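Local coordinates for uncharacterized protein (Danio rerio, PDB 5HBA) that probably recognises targets in innate immunity as the trimeric globular head of complement C1q chain A, through which the complement pathway is triggered, at residues L62-K67 and K120-V125. Residues are numbered along the deposited sequence; the frame is centred on the assembly and turned at random.
Sequences LCLRLK and KRLYAV
Leu62 meets Leu122 through methyl groups: CD1 of Leu62 lies 3.8 Å from CD1 of Leu122, and CD2 of Leu62 is 3.9 Å from that same methyl, which therefore sits against both methyls of Leu62. The two side chains cross at about a right angle. In Leu122, CG is anti to the backbone N (chi1 174°), which extends the side chain from a CB already directed at strand 62-68. Cys63 faces the other way, its SG joined to Cys79 SG in a disulfide that ties strand 62-68 to its neighbour 75-80. Leu64 returns to the interface, where its CD2 approaches CD2 of Leu122 more loosely, at 4.3 Å. Phe54 and Ala56 of strand 48-59 also pack on Leu64, and Val22 on Leu122. The CA atoms of Leu62 and Leu122 are 9.0 Å apart and those of Leu64 and Ala124 10.5 Å, spacings that indicate facing sheets rather than paired strands, as expected for the jelly-roll beta sandwich of the C1q/TNF family. At the edge, Lys120 NZ hydrogen-bonds Arg61 O and Glu59 O. Between 62-67 and 120-125 themselves there is no hydrogen bond and all three leucines are buried, which implies nondirectional, hydrophobic cohesion.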
loop_
_atom_site.group_PDB
_atom_site.type_symbol
_atom_site.label_atom_id
_atom_site.label_comp_id
_atom_site.label_asym_id
_atom_site.label_seq_id
_atom_site.Cartn_x
_atom_site.Cartn_y
_atom_site.Cartn_z
ATOM N N LEU A 62 -5.446 -14.373 -7.936
ATOM C CA LEU A 62 -6.179 -13.112 -7.833
ATOM C C LEU A 62 -5.519 -12.037 -8.679
ATOM O O LEU A 62 -4.352 -11.687 -8.463
ATOM C CB LEU A 62 -6.296 -12.630 -6.379
ATOM C CG LEU A 62 -6.987 -11.264 -6.198
ATOM C CD1 LEU A 62 -8.376 -11.223 -6.842
ATOM C CD2 LEU A 62 -7.088 -10.899 -4.726
ATOM N N CYS A 63 -6.277 -11.535 -9.649
ATOM C CA CYS A 63 -5.844 -10.430 -10.489
ATOM C C CYS A 63 -6.851 -9.283 -10.365
ATOM O O CYS A 63 -8.065 -9.492 -10.490
ATOM C CB CYS A 63 -5.755 -10.881 -11.943
ATOM S SG CYS A 63 -4.220 -11.737 -12.364
ATOM N N LEU A 64 -6.343 -8.081 -10.104
ATOM C CA LEU A 64 -7.178 -6.892 -10.032
ATOM C C LEU A 64 -6.581 -5.760 -10.849
ATOM O O LEU A 64 -5.349 -5.590 -10.916
ATOM C CB LEU A 64 -7.368 -6.455 -8.577
ATOM C CG LEU A 64 -8.328 -7.300 -7.734
ATOM C CD1 LEU A 64 -7.954 -7.202 -6.288
ATOM C CD2 LEU A 64 -9.779 -6.819 -7.905
ATOM N N ARG A 65 -7.453 -4.993 -11.496
ATOM C CA ARG A 65 -7.016 -3.801 -12.201
ATOM C C ARG A 65 -7.490 -2.579 -11.445
ATOM O O ARG A 65 -8.615 -2.555 -10.941
ATOM C CB ARG A 65 -7.598 -3.764 -13.618
ATOM C CG ARG A 65 -6.961 -4.722 -14.579
ATOM C CD ARG A 65 -7.330 -4.390 -16.035
ATOM N NE ARG A 65 -6.694 -5.342 -16.945
ATOM C CZ ARG A 65 -7.302 -6.419 -17.435
ATOM N NH1 ARG A 65 -8.566 -6.666 -17.127
ATOM N NH2 ARG A 65 -6.648 -7.242 -18.243
ATOM N N LEU A 66 -6.635 -1.567 -11.350
ATOM C CA LEU A 66 -7.107 -0.248 -10.930
ATOM C C LEU A 66 -7.410 0.530 -12.204
ATOM O O LEU A 66 -6.544 0.651 -13.080
ATOM C CB LEU A 66 -6.041 0.481 -10.105
ATOM C CG LEU A 66 -6.346 1.921 -9.690
ATOM C CD1 LEU A 66 -7.433 1.958 -8.577
ATOM C CD2 LEU A 66 -5.062 2.583 -9.222
ATOM N N LYS A 67 -8.631 1.044 -12.321
ATOM C CA LYS A 67 -9.068 1.679 -13.565
ATOM C C LYS A 67 -9.638 3.078 -13.330
ATOM O O LYS A 67 -10.071 3.396 -12.221
ATOM C CB LYS A 67 -10.117 0.802 -14.277
ATOM C CG LYS A 67 -9.575 -0.516 -14.860
ATOM C CD LYS A 67 -10.624 -1.245 -15.713
ATOM C CE LYS A 67 -10.635 -0.774 -17.177
ATOM N NZ LYS A 67 -9.409 -1.227 -17.920
ATOM N N LYS A 120 -15.322 -15.506 -8.014
ATOM C CA LYS A 120 -15.137 -16.001 -6.648
ATOM C C LYS A 120 -15.397 -14.920 -5.622
ATOM O O LYS A 120 -15.426 -13.725 -5.946
ATOM C CB LYS A 120 -13.711 -16.520 -6.411
ATOM C CG LYS A 120 -13.043 -17.228 -7.558
ATOM C CD LYS A 120 -11.589 -17.549 -7.161
ATOM C CE LYS A 120 -10.618 -17.380 -8.323
ATOM N NZ LYS A 120 -9.183 -17.368 -7.873
ATOM N N ARG A 121 -15.554 -15.345 -4.374
ATOM C CA ARG A 121 -15.645 -14.410 -3.263
ATOM C C ARG A 121 -14.394 -13.556 -3.231
ATOM O O ARG A 121 -13.302 -14.002 -3.636
ATOM C CB ARG A 121 -15.771 -15.141 -1.922
ATOM C CG ARG A 121 -17.028 -15.964 -1.754
ATOM C CD ARG A 121 -17.154 -16.458 -0.300
ATOM N NE ARG A 121 -17.045 -15.337 0.638
ATOM C CZ ARG A 121 -17.135 -15.436 1.964
ATOM N NH1 ARG A 121 -17.342 -16.615 2.541
ATOM N NH2 ARG A 121 -17.020 -14.349 2.717
ATOM N N LEU A 122 -14.540 -12.328 -2.747
ATOM C CA LEU A 122 -13.400 -11.415 -2.708
ATOM C C LEU A 122 -13.456 -10.513 -1.487
ATOM O O LEU A 122 -14.423 -9.776 -1.292
ATOM C CB LEU A 122 -13.354 -10.563 -3.977
ATOM C CG LEU A 122 -12.306 -9.444 -4.060
ATOM C CD1 LEU A 122 -10.913 -10.013 -4.345
ATOM C CD2 LEU A 122 -12.711 -8.436 -5.141
ATOM N N TYR A 123 -12.412 -10.575 -0.665
ATOM C CA TYR A 123 -12.271 -9.662 0.453
ATOM C C TYR A 123 -11.490 -8.472 -0.066
ATOM O O TYR A 123 -10.463 -8.651 -0.722
ATOM C CB TYR A 123 -11.494 -10.345 1.566
ATOM C CG TYR A 123 -11.211 -9.489 2.777
ATOM C CD1 TYR A 123 -12.161 -9.335 3.785
ATOM C CD2 TYR A 123 -9.975 -8.869 2.936
ATOM C CE1 TYR A 123 -11.888 -8.570 4.917
ATOM C CE2 TYR A 123 -9.698 -8.099 4.054
ATOM C CZ TYR A 123 -10.657 -7.953 5.034
ATOM O OH TYR A 123 -10.382 -7.192 6.144
ATOM N N ALA A 124 -11.977 -7.259 0.179
ATOM C CA ALA A 124 -11.274 -6.091 -0.351
ATOM C C ALA A 124 -11.426 -4.846 0.509
ATOM O O ALA A 124 -12.522 -4.544 0.975
ATOM C CB ALA A 124 -11.728 -5.808 -1.801
ATOM N N VAL A 125 -10.313 -4.144 0.719
ATOM C CA VAL A 125 -10.312 -2.820 1.334
ATOM C C VAL A 125 -9.780 -1.844 0.284
ATOM O O VAL A 125 -8.697 -2.046 -0.261
ATOM C CB VAL A 125 -9.426 -2.780 2.613
ATOM C CG1 VAL A 125 -9.406 -1.375 3.208
ATOM C CG2 VAL A 125 -9.948 -3.775 3.669
#